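PDB 6KD0: vibralactone Cyclase from Boreostereum vibrans, which catalyses the cyclization that forms the fused bicyclic beta-lactone of vibralactone, probably by chemistry adapted from that of alpha/beta hydrolases. Local coordinates for residues A[62-67]-A[120-125]; A[80-85]-A[153-158]; A[116-121]-A[127-132]; A[98-103]-A[332-337]. One frame throughout, in Å; residues are numbered along the deposited sequence.

The four contacts hold layers to one central sheet, and their chemistry follows their depth. Contact 1, at one edge strand of the sheet, is partly buried and uses a salt bridge and water; contacts 2, 3 and 4 are buried and almost wholly apolar. Contacts 1 and 3 share helix 115-125, whose Ile120 and Ile121 belong to both. Contact 4 lies deepest, its centre about 8 Å from that of the chain, and adds helix 321-338, which packs beside helix 115-125. Contact 2 belongs to helix 144-158, on the other face of the sheet. Backbone bonds between neighbouring strands join the set: Arg65 to Ile84, Tyr83 to Ala129, and Trp100 to Val130.

Contact 1: A[62-67]-A[120-125]; sequences DRYRLE and IICDKL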
# COMPACT_ATOMS: atom_id res chain seq x y z
N ASP A 62 -26.47 -7.61 2.03
CA ASP A 62 -27.31 -6.43 1.93
C ASP A 62 -26.58 -5.15 2.29
O ASP A 62 -27.08 -4.05 2.01
CB ASP A 62 -28.53 -6.57 2.84
CG ASP A 62 -28.13 -6.87 4.27
OD1 ASP A 62 -27.70 -8.01 4.52
OD2 ASP A 62 -28.21 -5.96 5.12
N ARG A 63 -25.41 -5.24 2.92
CA ARG A 63 -24.76 -4.08 3.51
C ARG A 63 -23.75 -3.42 2.59
O ARG A 63 -23.20 -2.36 2.94
CB ARG A 63 -24.10 -4.48 4.83
CG ARG A 63 -25.10 -4.89 5.92
CD ARG A 63 -24.42 -5.10 7.26
NE ARG A 63 -23.99 -3.84 7.86
CZ ARG A 63 -24.75 -3.07 8.63
NH1 ARG A 63 -26.00 -3.43 8.89
NH2 ARG A 63 -24.27 -1.94 9.12
N TYR A 64 -23.47 -4.00 1.43
CA TYR A 64 -22.56 -3.38 0.48
C TYR A 64 -22.87 -3.93 -0.90
O TYR A 64 -23.46 -5.00 -1.05
CB TYR A 64 -21.10 -3.65 0.85
CG TYR A 64 -20.71 -5.09 0.62
CD1 TYR A 64 -20.98 -6.05 1.59
CD2 TYR A 64 -20.12 -5.50 -0.57
CE1 TYR A 64 -20.65 -7.37 1.38
CE2 TYR A 64 -19.78 -6.83 -0.79
CZ TYR A 64 -20.05 -7.75 0.20
OH TYR A 64 -19.73 -9.08 -0.00
N ARG A 65 -22.43 -3.20 -1.92
CA ARG A 65 -22.49 -3.71 -3.28
C ARG A 65 -21.17 -3.39 -3.96
O ARG A 65 -20.42 -2.50 -3.54
CB ARG A 65 -23.67 -3.14 -4.08
CG ARG A 65 -23.63 -1.64 -4.25
CD ARG A 65 -24.90 -1.10 -4.88
NE ARG A 65 -24.81 0.34 -5.09
CZ ARG A 65 -24.35 0.90 -6.21
NH1 ARG A 65 -23.96 0.12 -7.21
NH2 ARG A 65 -24.29 2.23 -6.32
N LEU A 66 -20.90 -4.15 -5.01
CA LEU A 66 -19.69 -4.00 -5.82
C LEU A 66 -20.07 -3.45 -7.18
O LEU A 66 -21.10 -3.84 -7.74
CB LEU A 66 -18.99 -5.34 -6.01
CG LEU A 66 -18.73 -6.13 -4.75
CD1 LEU A 66 -18.12 -7.49 -5.09
CD2 LEU A 66 -17.83 -5.34 -3.82
N GLU A 67 -19.22 -2.59 -7.73
CA GLU A 67 -19.40 -2.11 -9.09
C GLU A 67 -18.06 -2.16 -9.81
O GLU A 67 -17.08 -1.59 -9.33
CB GLU A 67 -19.99 -0.70 -9.11
CG GLU A 67 -20.31 -0.19 -10.49
CD GLU A 67 -21.79 -0.31 -10.83
OE1 GLU A 67 -22.61 0.44 -10.26
OE2 GLU A 67 -22.13 -1.15 -11.69
N ILE A 120 -14.99 -5.55 3.76
CA ILE A 120 -15.16 -5.34 5.19
C ILE A 120 -15.03 -3.86 5.51
O ILE A 120 -15.91 -3.28 6.18
CB ILE A 120 -14.13 -6.20 5.96
CG1 ILE A 120 -14.48 -7.68 5.73
CG2 ILE A 120 -14.10 -5.83 7.43
CD1 ILE A 120 -13.38 -8.63 6.03
N ILE A 121 -14.02 -3.20 4.94
CA ILE A 121 -13.69 -1.84 5.35
C ILE A 121 -14.78 -0.89 4.92
O ILE A 121 -15.19 0.00 5.68
CB ILE A 121 -12.31 -1.42 4.80
CG1 ILE A 121 -11.18 -2.02 5.65
CG2 ILE A 121 -12.20 0.11 4.74
CD1 ILE A 121 -9.80 -1.89 5.05
N CYS A 122 -15.31 -1.08 3.71
CA CYS A 122 -16.35 -0.18 3.22
C CYS A 122 -17.57 -0.23 4.13
O CYS A 122 -18.18 0.81 4.40
CB CYS A 122 -16.69 -0.49 1.77
SG CYS A 122 -18.08 -1.60 1.42
N ASP A 123 -17.87 -1.40 4.69
CA ASP A 123 -18.99 -1.48 5.63
C ASP A 123 -18.60 -0.92 6.99
O ASP A 123 -19.38 -0.20 7.62
CB ASP A 123 -19.45 -2.94 5.74
CG ASP A 123 -20.48 -3.17 6.83
OD1 ASP A 123 -21.61 -2.65 6.70
OD2 ASP A 123 -20.15 -3.88 7.80
N LYS A 124 -17.37 -1.20 7.45
CA LYS A 124 -16.98 -0.80 8.79
C LYS A 124 -16.85 0.71 8.89
O LYS A 124 -17.29 1.31 9.88
CB LYS A 124 -15.67 -1.48 9.19
CG LYS A 124 -15.04 -0.92 10.45
CD LYS A 124 -14.94 -1.96 11.55
CE LYS A 124 -14.56 -1.32 12.89
NZ LYS A 124 -15.70 -1.38 13.85
N LEU A 125 -16.29 1.35 7.87
CA LEU A 125 -15.99 2.77 7.92
C LEU A 125 -17.07 3.63 7.28
O LEU A 125 -17.04 4.87 7.45
CB LEU A 125 -14.66 3.05 7.22
CG LEU A 125 -13.42 3.05 8.10
CD1 LEU A 125 -13.47 1.95 9.14
CD2 LEU A 125 -12.17 2.94 7.25
O HOH W 1 -22.76 -1.07 5.07
O HOH W 2 -21.74 -0.85 9.50
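Arg63 and Asp123 form the charged part of this contact. Arg63 NE donates to Asp123 OD1 at 2.9 Å, with an N-H...O angle of 156°, meeting the carboxylate on its syn side but tilted from its plane. Guanidinium and carboxylate stand 85° apart, so the pair is joined through NE rather than as a flat two-pronged bridge. The arginine chain bends at chi3 (72°), turning NE back to the helix.

Water extends the link: one molecule accepts from Arg63 NH2 at 2.8 Å and donates to Asp123 O at 3.1 Å. With an alanine here NE and NH2 are gone, and the Asp123 carboxylate would probably be left without its charged mate and the water without the N-H it accepts.

Across the buried half the touch is apolar. Cys122 SG rests 3.7 Å from Tyr64 CB and lies obliquely to the ring, 5.5 Å from its centroid, a sulfur-aromatic contact; cysteine is small enough to sit close to the strand.

As a separate polar anchor, Tyr64 OH hydrogen-bonds to Arg119 NH1, one turn back on the helix.

Helix 115-125 is thus fastened to the edge strand 64-73, a helix-on-sheet packing of the alpha/beta-hydrolase fold.

Contact 2: A[80-85]-A[153-158]; sequences VRTYIP and LKWAAA
The indole of Trp155 meets the strand through CZ3 of its six-membered ring. Thr82 CG2 lies at the ring edge, near the ring plane and 4.5 Å from Trp155 CZ3, which is a loose approach. Val80 CG1 comes to the same carbon more closely, at 4.0 Å, from an oblique direction. The ring also meets that of Tyr69, with the two planes at about 55°, and touches Ile71, both on the outer strand 64-73.

Trp155 reaches across because CG is anti to the backbone N (chi1 -180°), which carries the long indole out from helix 144-158. Reach is needed here: even the nearest pair of CA atoms, Thr82 and Ala156, is 9.2 Å apart, and a large flat residue can bridge such a distance where the neighbouring alanines cannot. Val80 suits the other side, since a beta-branched residue is at home in a strand and holds out a methyl with little freedom. Thr82 is divided in its duties. Its OG1 bonds to the carbonyl oxygen of Glu67 on the adjacent strand, which meets its polar need, while its methyl is presented to the tryptophan.

No hydrogen bond or charge pair joins the two segments, and just 90 Å² is buried between them. The attraction is therefore dispersive and has little directional demand: between these two segments, helix and strand meet through one indole carbon and two methyl groups, fitting by shape.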
# COMPACT_ATOMS: atom_id res chain seq x y z
N VAL A 80 -11.30 -1.42 -12.70
CA VAL A 80 -11.44 -0.73 -11.44
C VAL A 80 -12.62 -1.37 -10.71
O VAL A 80 -13.66 -1.62 -11.32
CB VAL A 80 -11.72 0.78 -11.67
CG1 VAL A 80 -12.09 1.45 -10.38
CG2 VAL A 80 -10.51 1.46 -12.31
N ARG A 81 -12.47 -1.65 -9.43
CA ARG A 81 -13.59 -2.13 -8.64
C ARG A 81 -13.89 -1.14 -7.53
O ARG A 81 -12.98 -0.65 -6.85
CB ARG A 81 -13.31 -3.52 -8.05
CG ARG A 81 -14.34 -3.97 -7.01
CD ARG A 81 -14.24 -5.47 -6.74
NE ARG A 81 -14.86 -6.25 -7.81
CZ ARG A 81 -15.18 -7.53 -7.72
NH1 ARG A 81 -14.94 -8.22 -6.62
NH2 ARG A 81 -15.75 -8.13 -8.76
N THR A 82 -15.19 -0.87 -7.32
CA THR A 82 -15.65 0.01 -6.26
C THR A 82 -16.51 -0.79 -5.29
O THR A 82 -17.25 -1.71 -5.69
CB THR A 82 -16.44 1.21 -6.82
OG1 THR A 82 -17.65 0.76 -7.46
CG2 THR A 82 -15.60 1.98 -7.83
N TYR A 83 -16.40 -0.42 -4.02
CA TYR A 83 -16.98 -1.09 -2.87
C TYR A 83 -17.84 -0.03 -2.19
O TYR A 83 -17.29 0.94 -1.64
CB TYR A 83 -15.90 -1.62 -1.92
CG TYR A 83 -14.90 -2.57 -2.55
CD1 TYR A 83 -13.88 -2.09 -3.37
CD2 TYR A 83 -14.97 -3.94 -2.32
CE1 TYR A 83 -12.97 -2.94 -3.96
CE2 TYR A 83 -14.05 -4.81 -2.91
CZ TYR A 83 -13.06 -4.30 -3.73
OH TYR A 83 -12.15 -5.15 -4.32
N ILE A 84 -19.15 -0.21 -2.23
CA ILE A 84 -20.11 0.85 -1.93
C ILE A 84 -20.97 0.38 -0.76
O ILE A 84 -21.61 -0.67 -0.87
CB ILE A 84 -20.99 1.16 -3.15
CG1 ILE A 84 -20.09 1.47 -4.36
CG2 ILE A 84 -21.99 2.27 -2.82
CD1 ILE A 84 -20.73 1.23 -5.71
N PRO A 85 -21.00 1.10 0.37
CA PRO A 85 -21.88 0.70 1.48
C PRO A 85 -23.34 0.93 1.11
O PRO A 85 -23.69 1.92 0.48
CB PRO A 85 -21.46 1.63 2.63
CG PRO A 85 -20.67 2.72 2.03
CD PRO A 85 -20.20 2.29 0.67
N LEU A 153 -6.81 7.37 -9.98
CA LEU A 153 -7.09 8.35 -8.93
C LEU A 153 -7.89 9.52 -9.51
O LEU A 153 -8.85 9.99 -8.89
CB LEU A 153 -5.78 8.84 -8.31
CG LEU A 153 -5.88 9.79 -7.10
CD1 LEU A 153 -6.54 9.07 -5.93
CD2 LEU A 153 -4.52 10.35 -6.69
N LYS A 154 -7.51 9.95 -10.72
CA LYS A 154 -8.25 11.02 -11.38
C LYS A 154 -9.66 10.58 -11.70
O LYS A 154 -10.62 11.34 -11.49
CB LYS A 154 -7.52 11.47 -12.65
CG LYS A 154 -6.27 12.29 -12.41
CD LYS A 154 -5.65 12.73 -13.75
CE LYS A 154 -6.49 13.80 -14.43
NZ LYS A 154 -5.95 14.19 -15.77
N TRP A 155 -9.81 9.36 -12.21
CA TRP A 155 -11.13 8.85 -12.55
C TRP A 155 -12.01 8.79 -11.32
O TRP A 155 -13.17 9.23 -11.35
CB TRP A 155 -11.01 7.46 -13.19
CG TRP A 155 -12.34 6.90 -13.56
CD1 TRP A 155 -12.99 7.06 -14.74
CD2 TRP A 155 -13.21 6.12 -12.72
NE1 TRP A 155 -14.21 6.42 -14.71
CE2 TRP A 155 -14.37 5.84 -13.48
CE3 TRP A 155 -13.12 5.63 -11.42
CZ2 TRP A 155 -15.42 5.08 -12.97
CZ3 TRP A 155 -14.18 4.87 -10.91
CH2 TRP A 155 -15.31 4.61 -11.69
N ALA A 156 -11.48 8.27 -10.21
CA ALA A 156 -12.26 8.12 -8.99
C ALA A 156 -12.68 9.47 -8.44
O ALA A 156 -13.81 9.63 -7.97
CB ALA A 156 -11.48 7.34 -7.94
N ALA A 157 -11.77 10.46 -8.47
CA ALA A 157 -12.12 11.81 -8.03
C ALA A 157 -13.23 12.39 -8.90
O ALA A 157 -14.22 12.93 -8.39
CB ALA A 157 -10.89 12.72 -8.03
N ALA A 158 -13.11 12.27 -10.21
CA ALA A 158 -14.04 12.98 -11.08
C ALA A 158 -15.40 12.27 -11.18
O ALA A 158 -16.42 12.92 -11.42
CB ALA A 158 -13.44 13.15 -12.47

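Contact 3: A[116-121]-A[127-132]; sequences YDLRII and VCAVSI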
# COMPACT_ATOMS: atom_id res chain seq x y z
N TYR A 116 -11.70 -8.99 -0.17
CA TYR A 116 -12.46 -9.20 1.06
C TYR A 116 -12.17 -8.10 2.08
O TYR A 116 -13.10 -7.56 2.69
CB TYR A 116 -12.16 -10.58 1.66
CG TYR A 116 -12.89 -11.71 0.95
CD1 TYR A 116 -13.38 -11.55 -0.34
CD2 TYR A 116 -13.07 -12.93 1.58
CE1 TYR A 116 -14.04 -12.59 -1.00
CE2 TYR A 116 -13.74 -13.97 0.94
CZ TYR A 116 -14.22 -13.79 -0.34
OH TYR A 116 -14.86 -14.82 -0.96
N ASP A 117 -10.90 -7.70 2.22
CA ASP A 117 -10.58 -6.67 3.20
C ASP A 117 -11.38 -5.40 2.89
O ASP A 117 -11.95 -4.79 3.80
CB ASP A 117 -9.09 -6.37 3.21
CG ASP A 117 -8.30 -7.30 4.13
OD1 ASP A 117 -8.78 -7.57 5.25
OD2 ASP A 117 -7.21 -7.76 3.74
N LEU A 118 -11.49 -5.04 1.61
CA LEU A 118 -12.17 -3.80 1.27
C LEU A 118 -13.69 -3.94 1.41
O LEU A 118 -14.35 -2.97 1.83
CB LEU A 118 -11.79 -3.33 -0.14
CG LEU A 118 -10.33 -2.87 -0.28
CD1 LEU A 118 -9.99 -2.48 -1.72
CD2 LEU A 118 -10.00 -1.70 0.67
N ARG A 119 -14.25 -5.13 1.13
CA ARG A 119 -15.66 -5.35 1.44
C ARG A 119 -15.90 -5.07 2.91
O ARG A 119 -16.87 -4.40 3.29
CB ARG A 119 -16.08 -6.78 1.11
CG ARG A 119 -16.16 -7.12 -0.35
CD ARG A 119 -16.36 -8.61 -0.50
NE ARG A 119 -16.02 -9.09 -1.83
CZ ARG A 119 -16.83 -9.81 -2.60
NH1 ARG A 119 -18.06 -10.12 -2.18
NH2 ARG A 119 -16.42 -10.21 -3.78
N ILE A 120 -14.99 -5.55 3.76
CA ILE A 120 -15.16 -5.34 5.19
C ILE A 120 -15.03 -3.86 5.51
O ILE A 120 -15.91 -3.28 6.18
CB ILE A 120 -14.13 -6.20 5.96
CG1 ILE A 120 -14.48 -7.68 5.73
CG2 ILE A 120 -14.10 -5.83 7.43
CD1 ILE A 120 -13.38 -8.63 6.03
N ILE A 121 -14.02 -3.20 4.94
CA ILE A 121 -13.69 -1.84 5.35
C ILE A 121 -14.78 -0.89 4.92
O ILE A 121 -15.19 0.00 5.68
CB ILE A 121 -12.31 -1.42 4.80
CG1 ILE A 121 -11.18 -2.02 5.65
CG2 ILE A 121 -12.20 0.11 4.74
CD1 ILE A 121 -9.80 -1.89 5.05
N VAL A 127 -17.35 4.04 3.91
CA VAL A 127 -16.67 4.75 2.83
C VAL A 127 -16.80 3.90 1.58
O VAL A 127 -16.95 2.68 1.66
CB VAL A 127 -15.18 5.04 3.13
CG1 VAL A 127 -15.03 5.82 4.44
CG2 VAL A 127 -14.39 3.74 3.18
N CYS A 128 -16.74 4.56 0.43
CA CYS A 128 -16.61 3.87 -0.85
C CYS A 128 -15.13 3.61 -1.10
O CYS A 128 -14.32 4.53 -1.07
CB CYS A 128 -17.18 4.71 -1.99
SG CYS A 128 -18.94 5.06 -1.80
N ALA A 129 -14.79 2.35 -1.33
CA ALA A 129 -13.41 1.97 -1.62
C ALA A 129 -13.25 1.75 -3.12
O ALA A 129 -14.19 1.34 -3.81
CB ALA A 129 -13.00 0.71 -0.87
N VAL A 130 -12.05 2.02 -3.61
CA VAL A 130 -11.71 1.82 -5.02
C VAL A 130 -10.40 1.05 -5.07
O VAL A 130 -9.46 1.38 -4.34
CB VAL A 130 -11.56 3.17 -5.76
CG1 VAL A 130 -11.31 2.94 -7.23
CG2 VAL A 130 -12.78 4.03 -5.52
N SER A 131 -10.35 0.02 -5.91
CA SER A 131 -9.17 -0.81 -6.11
C SER A 131 -8.92 -0.94 -7.61
O SER A 131 -9.86 -1.13 -8.38
CB SER A 131 -9.38 -2.19 -5.50
OG SER A 131 -8.16 -2.92 -5.46
N ILE A 132 -7.66 -0.85 -8.05
CA ILE A 132 -7.39 -0.79 -9.49
C ILE A 132 -6.32 -1.79 -9.90
O ILE A 132 -5.38 -2.09 -9.16
CB ILE A 132 -7.03 0.64 -9.95
CG1 ILE A 132 -5.54 0.97 -9.74
CG2 ILE A 132 -7.97 1.66 -9.32
CD1 ILE A 132 -5.11 1.09 -8.27
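Leu118 drives both of its methyl groups against the strand. CD1 lies 3.8 Å from Ser131 CB and CD2 4.1 Å from Ala129 CB, so the forked end of the leucine straddles two residues on the same side of the strand. With CG anti to the carbonyl carbon (chi1 -69°), the branch is directed at the sheet. Alanine suits the nearer site: the CA atoms of Leu118 and Ala129 are 6.6 Å apart, too close for a bulky residue to be taken in readily. Serine is almost as small, and it is CB that makes the closer touch, with Ser131 OG 4.2 Å from Leu118 CD1.

The helix belongs to the beta-alpha-beta unit formed by strand 97-101, helix 115-125 and strand 128-132, and Leu118 faces the sheet that the two parallel strands help to build. Trp100 of the first strand and Tyr83 of strand 76-85 also touch this leucine, giving it an aromatic neighbour from each strand next to 128-132.

Polar interactions fall outside the interface. On the helix side turned from the strand, Tyr116 CE1 lies over one face of the Arg119 guanidinium, offset toward its rim, and Arg119 forms a salt bridge with Asp115. Asp117 pairs with Arg318.

Contact 4: A[98-103]-A[332-337]; sequences LYWVHC and EGMSWL
Met334 sends its terminal methyl between Leu98 and Trp100, and this is where the packing is tight. Met334 CE is 3.7 Å from Trp100 CZ3 and 3.9 Å from Trp100 CE3, approaching the indole obliquely. The same methyl lies 4.0 Å from Leu98 CD2, with Met334 SD at a like distance from that atom. The methionine crosses both strand side chains at about a right angle. It is extended beyond CG (chi2 178°, chi3 170°), and an unbranched chain of this length suits a place where the closest CA atoms, Leu98 and Met334, are 8.7 Å apart. The Trp100 side chain sets out to one side of the helix at its first bond, yet its broad ring brings CZ3 and CE3 back to the methyl.

Away from this point the helix turns outward. Glu332 is exposed, as a carboxylate on that side should be, while Ser335 and Trp336 are partly exposed; Trp336 has a cation-pi partner in Arg302. None of these reaches the strand.

Past the strand, His102 ND1 bonds to Cys103 O at the start of a loop resembling the HGGG oxyanion-hole loop of hormone-sensitive-lipase-type hydrolases, a role only probable here. Met334 itself also packs on Ile121 and Leu125 of helix 115-125, so that helices 321-338 and 115-125 lie side by side on one face of the sheet, above strand 97-101, which runs between strands 128-132 and 171-176.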
# COMPACT_ATOMS: atom_id res chain seq x y z
N LEU A 98 -12.13 6.18 -0.44
CA LEU A 98 -10.86 5.52 -0.16
C LEU A 98 -10.33 4.89 -1.45
O LEU A 98 -11.01 4.07 -2.06
CB LEU A 98 -11.03 4.43 0.91
CG LEU A 98 -9.80 3.54 1.14
CD1 LEU A 98 -8.68 4.31 1.83
CD2 LEU A 98 -10.19 2.30 1.94
N TYR A 99 -9.12 5.26 -1.84
CA TYR A 99 -8.51 4.74 -3.07
C TYR A 99 -7.34 3.85 -2.66
O TYR A 99 -6.36 4.34 -2.09
CB TYR A 99 -8.05 5.89 -3.97
CG TYR A 99 -7.49 5.48 -5.30
CD1 TYR A 99 -8.35 5.24 -6.37
CD2 TYR A 99 -6.12 5.39 -5.51
CE1 TYR A 99 -7.88 4.87 -7.60
CE2 TYR A 99 -5.63 5.01 -6.76
CZ TYR A 99 -6.53 4.77 -7.80
OH TYR A 99 -6.08 4.42 -9.05
N TRP A 100 -7.44 2.56 -2.95
CA TRP A 100 -6.54 1.54 -2.41
C TRP A 100 -5.66 0.97 -3.52
O TRP A 100 -6.17 0.60 -4.59
CB TRP A 100 -7.34 0.42 -1.73
CG TRP A 100 -6.48 -0.72 -1.35
CD1 TRP A 100 -6.13 -1.79 -2.14
CD2 TRP A 100 -5.76 -0.88 -0.12
NE1 TRP A 100 -5.27 -2.61 -1.45
CE2 TRP A 100 -5.04 -2.08 -0.21
CE3 TRP A 100 -5.69 -0.14 1.07
CZ2 TRP A 100 -4.24 -2.56 0.83
CZ3 TRP A 100 -4.89 -0.61 2.10
CH2 TRP A 100 -4.17 -1.81 1.97
N VAL A 101 -4.35 0.90 -3.26
CA VAL A 101 -3.37 0.40 -4.23
C VAL A 101 -2.73 -0.87 -3.69
O VAL A 101 -1.94 -0.83 -2.72
CB VAL A 101 -2.30 1.45 -4.56
CG1 VAL A 101 -1.54 1.02 -5.83
CG2 VAL A 101 -2.95 2.80 -4.72
N HIS A 102 -2.98 -1.99 -4.39
CA HIS A 102 -2.56 -3.31 -3.92
C HIS A 102 -1.05 -3.52 -4.06
O HIS A 102 -0.33 -2.80 -4.77
CB HIS A 102 -3.32 -4.40 -4.70
CG HIS A 102 -2.85 -4.56 -6.12
ND1 HIS A 102 -1.66 -5.19 -6.44
CD2 HIS A 102 -3.41 -4.19 -7.29
CE1 HIS A 102 -1.50 -5.17 -7.75
NE2 HIS A 102 -2.55 -4.58 -8.29
N CYS A 103 -0.58 -4.57 -3.39
CA CYS A 103 0.83 -4.91 -3.31
C CYS A 103 1.26 -5.80 -4.48
O CYS A 103 0.47 -6.13 -5.38
CB CYS A 103 1.13 -5.64 -2.00
SG CYS A 103 0.63 -7.40 -2.06
N GLU A 332 -7.89 1.52 11.87
CA GLU A 332 -7.87 2.65 12.81
C GLU A 332 -7.12 3.85 12.22
O GLU A 332 -7.51 5.00 12.45
CB GLU A 332 -7.21 2.25 14.13
CG GLU A 332 -8.13 1.56 15.14
CD GLU A 332 -7.36 1.02 16.34
OE1 GLU A 332 -7.93 0.21 17.11
OE2 GLU A 332 -6.17 1.42 16.52
N GLY A 333 -6.04 3.60 11.49
CA GLY A 333 -5.34 4.69 10.82
C GLY A 333 -6.19 5.33 9.74
O GLY A 333 -6.23 6.55 9.59
N MET A 334 -6.89 4.49 8.97
CA MET A 334 -7.88 5.03 8.03
C MET A 334 -8.91 5.89 8.75
O MET A 334 -9.28 6.97 8.27
CB MET A 334 -8.58 3.90 7.29
CG MET A 334 -7.66 3.13 6.35
SD MET A 334 -8.46 1.76 5.52
CE MET A 334 -7.17 1.35 4.32
N SER A 335 -9.43 5.41 9.88
CA SER A 335 -10.43 6.17 10.62
C SER A 335 -9.86 7.50 11.08
O SER A 335 -10.56 8.51 11.04
CB SER A 335 -10.95 5.36 11.80
OG SER A 335 -11.95 4.48 11.35
N TRP A 336 -8.60 7.51 11.53
CA TRP A 336 -7.95 8.76 11.90
C TRP A 336 -7.92 9.72 10.72
O TRP A 336 -8.35 10.88 10.83
CB TRP A 336 -6.53 8.49 12.40
CG TRP A 336 -5.72 9.74 12.61
CD1 TRP A 336 -6.01 10.78 13.45
CD2 TRP A 336 -4.50 10.08 11.94
NE1 TRP A 336 -5.03 11.75 13.36
CE2 TRP A 336 -4.09 11.34 12.44
CE3 TRP A 336 -3.71 9.43 10.99
CZ2 TRP A 336 -2.92 11.97 12.00
CZ3 TRP A 336 -2.55 10.06 10.55
CH2 TRP A 336 -2.17 11.32 11.06
N LEU A 337 -7.47 9.24 9.56
CA LEU A 337 -7.41 10.10 8.38
C LEU A 337 -8.79 10.62 7.98
O LEU A 337 -8.94 11.80 7.66
CB LEU A 337 -6.75 9.34 7.23
CG LEU A 337 -5.29 8.97 7.50
CD1 LEU A 337 -4.76 8.01 6.41
CD2 LEU A 337 -4.42 10.23 7.58